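Local coordinates for protein beta-lactamase (Chitinophaga pinensis, PDB 6N36) that probably hydrolyses the amide bond of beta-lactam rings using a pair of zinc ions, as metallo-beta-lactamases do, at residues P186-D191 with D258-I263; M104-D109 with M154-G159. One frame throughout, in Å; residues are numbered along the deposited sequence.

Both contacts relate to the two-zinc site, at different distances from it. Contact 2 (104-109 with 154-159) spans the gap between the two beta sheets, while contact 1 (186-191 with 258-263) lays a loop against the long C-terminal helix. Their centres are 19 Å apart and their nearest atoms about 5 Å, without touching. The zinc ligand H160 ties them together: it directly follows G159 in the chain, and its ND1 is hydrogen-bonded to the carbonyl O of S187. The side chain of S187 is about 6 Å from a zinc ion, that of N106 about 13 Å, so contact 1 comes close to the metals and contact 2 lies farther off.

Contact 1 of 2, residues P186-D191 with D258-I263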
loop_
_atom_site.group_PDB
_atom_site.type_symbol
_atom_site.label_atom_id
_atom_site.label_comp_id
_atom_site.label_asym_id
_atom_site.label_seq_id
_atom_site.Cartn_x
_atom_site.Cartn_y
_atom_site.Cartn_z
ATOM N N PRO A 186 7.597 4.809 6.347
ATOM C CA PRO A 186 7.225 5.173 7.714
ATOM C C PRO A 186 7.146 6.686 7.936
ATOM O O PRO A 186 7.850 7.249 8.756
ATOM C CB PRO A 186 8.308 4.501 8.540
ATOM C CG PRO A 186 9.514 4.594 7.652
ATOM C CD PRO A 186 8.973 4.259 6.282
ATOM N N SER A 187 6.267 7.328 7.190
ATOM C CA SER A 187 5.982 8.757 7.383
ATOM C C SER A 187 5.284 9.001 8.725
ATOM O O SER A 187 4.508 8.187 9.170
ATOM C CB SER A 187 5.240 9.337 6.212
ATOM O OG SER A 187 3.986 8.732 6.084
ATOM N N ILE A 188 5.610 10.101 9.367
ATOM C CA ILE A 188 5.108 10.525 10.699
ATOM C C ILE A 188 4.231 11.751 10.495
ATOM O O ILE A 188 4.762 12.760 9.972
ATOM C CB ILE A 188 6.306 10.812 11.611
ATOM C CG1 ILE A 188 7.249 9.611 11.695
ATOM C CG2 ILE A 188 5.767 11.178 12.990
ATOM C CD1 ILE A 188 8.633 9.929 12.313
ATOM N N LEU A 189 2.978 11.704 10.945
ATOM C CA LEU A 189 2.053 12.850 10.804
ATOM C C LEU A 189 2.432 13.891 11.859
ATOM O O LEU A 189 3.078 13.583 12.904
ATOM C CB LEU A 189 0.601 12.404 10.979
ATOM C CG LEU A 189 0.072 11.491 9.870
ATOM C CD1 LEU A 189 -1.409 11.202 10.090
ATOM C CD2 LEU A 189 0.299 12.117 8.530
ATOM N N ASN A 190 2.050 15.133 11.579
ATOM C CA ASN A 190 2.350 16.240 12.505
ATOM C C ASN A 190 1.821 15.967 13.923
ATOM O O ASN A 190 2.498 16.351 14.862
ATOM C CB ASN A 190 1.734 17.509 11.931
ATOM C CG ASN A 190 2.069 18.742 12.726
ATOM O OD1 ASN A 190 3.203 18.851 13.195
ATOM N ND2 ASN A 190 1.167 19.740 12.747
ATOM N N ASP A 191 0.616 15.396 14.052
ATOM C CA ASP A 191 -0.040 15.327 15.388
ATOM C C ASP A 191 0.556 14.148 16.181
ATOM O O ASP A 191 0.271 14.045 17.385
ATOM C CB ASP A 191 -1.552 15.159 15.278
ATOM C CG ASP A 191 -2.281 16.401 14.769
ATOM O OD1 ASP A 191 -1.803 17.506 15.033
ATOM O OD2 ASP A 191 -3.290 16.220 14.055
ATOM N N ASP A 258 16.461 7.209 5.526
ATOM C CA ASP A 258 17.393 8.065 6.308
ATOM C C ASP A 258 16.686 9.387 6.655
ATOM O O ASP A 258 16.837 9.856 7.818
ATOM C CB ASP A 258 18.709 8.246 5.539
ATOM C CG ASP A 258 19.583 6.996 5.461
ATOM O OD1 ASP A 258 19.296 6.020 6.164
ATOM O OD2 ASP A 258 20.590 7.020 4.715
ATOM N N GLU A 259 15.938 9.977 5.714
ATOM C CA GLU A 259 15.191 11.237 5.986
ATOM C C GLU A 259 14.197 10.970 7.125
ATOM O O GLU A 259 14.132 11.789 8.074
ATOM C CB GLU A 259 14.503 11.788 4.740
ATOM C CG GLU A 259 15.466 12.335 3.689
ATOM C CD GLU A 259 14.913 12.524 2.281
ATOM O OE1 GLU A 259 13.675 12.620 2.131
ATOM O OE2 GLU A 259 15.743 12.611 1.326
ATOM N N TRP A 260 13.437 9.880 7.043
ATOM C CA TRP A 260 12.487 9.609 8.138
ATOM C C TRP A 260 13.209 9.278 9.457
ATOM O O TRP A 260 12.684 9.628 10.527
ATOM C CB TRP A 260 11.419 8.601 7.737
ATOM C CG TRP A 260 10.421 9.232 6.818
ATOM C CD1 TRP A 260 10.323 8.989 5.488
ATOM C CD2 TRP A 260 9.473 10.266 7.131
ATOM N NE1 TRP A 260 9.356 9.800 4.941
ATOM C CE2 TRP A 260 8.831 10.601 5.921
ATOM C CE3 TRP A 260 9.116 10.958 8.299
ATOM C CZ2 TRP A 260 7.839 11.592 5.853
ATOM C CZ3 TRP A 260 8.153 11.956 8.213
ATOM C CH2 TRP A 260 7.534 12.269 7.003
ATOM N N GLN A 261 14.381 8.639 9.413
ATOM C CA GLN A 261 15.126 8.352 10.660
ATOM C C GLN A 261 15.575 9.689 11.283
ATOM O O GLN A 261 15.514 9.831 12.482
ATOM C CB GLN A 261 16.309 7.434 10.389
ATOM C CG GLN A 261 17.109 7.115 11.638
ATOM C CD GLN A 261 16.378 6.127 12.519
ATOM O OE1 GLN A 261 16.111 5.005 12.066
ATOM N NE2 GLN A 261 16.011 6.554 13.708
ATOM N N GLN A 262 15.985 10.654 10.461
ATOM C CA GLN A 262 16.442 11.948 11.029
ATOM C C GLN A 262 15.231 12.685 11.594
ATOM O O GLN A 262 15.383 13.315 12.664
ATOM C CB GLN A 262 17.102 12.831 9.989
ATOM C CG GLN A 262 18.427 12.302 9.501
ATOM C CD GLN A 262 18.817 13.231 8.374
ATOM O OE1 GLN A 262 19.133 14.399 8.609
ATOM N NE2 GLN A 262 18.707 12.748 7.144
ATOM N N ILE A 263 14.062 12.622 10.928
ATOM C CA ILE A 263 12.844 13.253 11.483
ATOM C C ILE A 263 12.494 12.584 12.810
ATOM O O ILE A 263 12.211 13.264 13.778
ATOM C CB ILE A 263 11.701 13.244 10.464
ATOM C CG1 ILE A 263 12.050 14.238 9.351
ATOM C CG2 ILE A 263 10.374 13.537 11.150
ATOM C CD1 ILE A 263 11.334 14.018 8.064
#
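W260 of helix 250-268 turns its indole broadside to the backbone of P186-I188, so that the loop lies over a ring instead of bonding to it. Followed outward, W260 CB passes the proline, 4.4 Å from P186 CG and 4.0 Å from P186 O. The first torsion (chi1 -74°) puts CG beside the backbone N, anti to the carbonyl carbon. P186 O, 3.8 Å from W260 CG, lies over one face of the indole, toward the rim. That oxygen is buried here and finds no hydrogen-bond partner in the model. Farther on, S187 CA stands 3.6 Å from the centroid of the W260 six-membered ring and only 6° off the normal, a CH-pi contact over the face. S187 CB reaches beyond it to W260 CZ2 at 3.5 Å. At the far end the backbone N of I188 approaches W260 CZ3 obliquely, at 3.4 Å, and the I188 side chain runs alongside the indole in the opposite sense, with I188 CB 4.0 Å from W260 CZ3. The opposite face of the indole is met by CD1 of I263, from the next turn of the helix, so the ring is sandwiched between loop and helix. I263 also joins the contact directly, its CG2 lying 4.2 Å from I188 CD1.

No hydrogen bond crosses between the two segments, though L189 O takes one from R267 NH2 further along the same helix. The carbonyl O of S187 is hydrogen-bonded to both Y207 OH and H160 ND1, which makes S187 a second-shell partner of a zinc ligand and probably helps fix the rotation of that imidazole. The example is one of an outer helix backing an active-site loop in the metallo-beta-lactamase fold.

Contact 2 of 2, residues M104-D109 with M154-G159; sequences MVNEKD and MRQHPG
N106 OD1 is gripped by two donors that come from opposite faces of its carboxamide plane, NE2 of Q156 across the contact and the backbone N of K108 in its own segment. The bond from Q156 NE2 to N106 OD1 is 3.0 Å long and moderately bent, at 147°, with the donor tilted from the carbonyl plane. That from K108 N to the same OD1 is also 3.0 Å but straighter, at 167°, its donor well above the plane; it closes an Asx turn. The turn probably helps to hold the carboxamide where Q156 can reach it.

The two side chains cross at about a right angle, although their amide planes are only 22° apart. Q156 CG packs 3.6 Å from N106 ND2; that nitrogen makes a weak hydrogen bond to G163 O. M154 sets out with CG anti to the backbone N, and its chain then bends at chi2 and chi3, which brings the methyl CE to 3.8 Å from N106 CG, an apolar cover for this polar joint. In the conformer given, K108 CD lies 3.5 Å from Q156 NE2, a contact that is therefore less certain.

Strand 102-106 belongs to the seven-stranded sheet and strand 150-156 to the five-stranded one, so this amide pair bridges the sheets. Both segments then run toward the metal site: D109 OD2 accepts from the backbone N of A84, between the zinc ligands H83 and H85, and P158-G159 lead into the ligand H160. Such a junction, with metal-binding loops at the strand ends of two facing sheets, belongs to the alpha-beta/beta-alpha sandwich of the metallo-beta-lactamase superfamily.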
loop_
_atom_site.group_PDB
_atom_site.type_symbol
_atom_site.label_atom_id
_atom_site.label_comp_id
_atom_site.label_asym_id
_atom_site.label_seq_id
_atom_site.Cartn_x
_atom_site.Cartn_y
_atom_site.Cartn_z
ATOM N N MET A 104 -7.592 -9.755 3.050
ATOM C CA MET A 104 -6.535 -10.281 3.946
ATOM C C MET A 104 -5.795 -9.058 4.526
ATOM O O MET A 104 -5.381 -8.155 3.758
ATOM C CB MET A 104 -5.609 -11.239 3.222
ATOM C CG MET A 104 -6.374 -12.318 2.503
ATOM S SD MET A 104 -5.249 -13.609 1.950
ATOM C CE MET A 104 -6.388 -14.782 1.229
ATOM N N VAL A 105 -5.772 -8.952 5.856
ATOM C CA VAL A 105 -5.314 -7.723 6.563
ATOM C C VAL A 105 -4.456 -8.116 7.759
ATOM O O VAL A 105 -4.771 -9.112 8.455
ATOM C CB VAL A 105 -6.458 -6.787 6.957
ATOM C CG1 VAL A 105 -7.386 -7.408 7.976
ATOM C CG2 VAL A 105 -5.934 -5.436 7.434
ATOM N N ASN A 106 -3.365 -7.406 7.923
ATOM C CA ASN A 106 -2.550 -7.396 9.148
ATOM C C ASN A 106 -3.474 -7.387 10.363
ATOM O O ASN A 106 -4.330 -6.560 10.470
ATOM C CB ASN A 106 -1.612 -6.189 9.133
ATOM C CG ASN A 106 -0.526 -6.198 10.183
ATOM O OD1 ASN A 106 -0.690 -6.800 11.244
ATOM N ND2 ASN A 106 0.505 -5.424 9.945
ATOM N N GLU A 107 -3.304 -8.349 11.251
ATOM C CA GLU A 107 -4.095 -8.452 12.499
ATOM C C GLU A 107 -4.123 -7.094 13.204
ATOM O O GLU A 107 -5.147 -6.779 13.777
ATOM C CB GLU A 107 -3.512 -9.516 13.438
ATOM C CG GLU A 107 -1.997 -9.462 13.553
ATOM C CD GLU A 107 -1.356 -10.063 14.789
ATOM O OE1 GLU A 107 -0.191 -9.683 15.089
ATOM O OE2 GLU A 107 -1.989 -10.932 15.422
ATOM N N LYS A 108 -3.022 -6.341 13.124
ATOM C CA LYS A 108 -2.874 -5.083 13.891
ATOM C C LYS A 108 -3.723 -3.952 13.276
ATOM O O LYS A 108 -3.915 -2.962 13.966
ATOM C CB LYS A 108 -1.395 -4.711 13.997
ATOM C CG LYS A 108 -0.536 -5.717 14.759
ATOM C CD LYS A 108 0.949 -5.405 14.704
ATOM C CE LYS A 108 1.350 -4.206 15.544
ATOM N NZ LYS A 108 1.407 -4.543 17.000
ATOM N N ASP A 109 -4.173 -4.093 12.007
ATOM C CA ASP A 109 -5.072 -3.070 11.379
ATOM C C ASP A 109 -6.495 -3.620 11.216
ATOM O O ASP A 109 -7.362 -2.901 10.696
ATOM C CB ASP A 109 -4.558 -2.545 10.030
ATOM C CG ASP A 109 -3.788 -1.211 10.068
ATOM O OD1 ASP A 109 -3.654 -0.616 11.190
ATOM O OD2 ASP A 109 -3.335 -0.769 8.975
ATOM N N MET A 154 4.127 -10.836 3.605
ATOM C CA MET A 154 3.791 -9.578 4.334
ATOM C C MET A 154 4.858 -9.337 5.411
ATOM O O MET A 154 5.241 -10.332 6.106
ATOM C CB MET A 154 2.406 -9.636 4.969
ATOM C CG MET A 154 2.022 -8.300 5.578
ATOM S SD MET A 154 2.600 -8.166 7.344
ATOM C CE MET A 154 1.187 -8.871 8.143
ATOM N N ARG A 155 5.407 -8.127 5.496
ATOM C CA ARG A 155 6.291 -7.771 6.615
ATOM C C ARG A 155 5.639 -6.645 7.399
ATOM O O ARG A 155 5.249 -5.648 6.772
ATOM C CB ARG A 155 7.705 -7.401 6.175
ATOM C CG ARG A 155 8.472 -8.500 5.453
ATOM C CD ARG A 155 8.678 -9.743 6.276
ATOM N NE ARG A 155 9.145 -9.534 7.631
ATOM C CZ ARG A 155 10.424 -9.540 8.019
ATOM N NH1 ARG A 155 11.399 -9.678 7.132
ATOM N NH2 ARG A 155 10.704 -9.290 9.287
ATOM N N GLN A 156 5.533 -6.788 8.717
ATOM C CA GLN A 156 4.916 -5.754 9.569
ATOM C C GLN A 156 5.879 -4.575 9.702
ATOM O O GLN A 156 7.012 -4.753 10.185
ATOM C CB GLN A 156 4.472 -6.283 10.935
ATOM C CG GLN A 156 3.365 -7.320 10.861
ATOM C CD GLN A 156 3.025 -7.809 12.252
ATOM O OE1 GLN A 156 3.935 -7.992 13.079
ATOM N NE2 GLN A 156 1.749 -8.064 12.515
ATOM N N HIS A 157 5.404 -3.394 9.317
ATOM C CA HIS A 157 6.162 -2.128 9.318
ATOM C C HIS A 157 5.335 -1.099 10.070
ATOM O O HIS A 157 4.916 -0.115 9.494
ATOM C CB HIS A 157 6.571 -1.764 7.899
ATOM C CG HIS A 157 7.597 -2.669 7.360
ATOM N ND1 HIS A 157 7.754 -2.883 6.009
ATOM C CD2 HIS A 157 8.566 -3.402 7.988
ATOM C CE1 HIS A 157 8.706 -3.763 5.832
ATOM N NE2 HIS A 157 9.232 -4.126 7.007
ATOM N N PRO A 158 5.060 -1.332 11.367
ATOM C CA PRO A 158 4.099 -0.518 12.098
ATOM C C PRO A 158 4.598 0.919 12.318
ATOM O O PRO A 158 5.815 1.228 12.213
ATOM C CB PRO A 158 3.953 -1.205 13.412
ATOM C CG PRO A 158 5.279 -1.907 13.594
ATOM C CD PRO A 158 5.585 -2.439 12.197
ATOM N N GLY A 159 3.641 1.784 12.637
ATOM C CA GLY A 159 3.885 3.167 13.058
ATOM C C GLY A 159 2.911 4.091 12.357
ATOM O O GLY A 159 2.029 4.665 13.018
#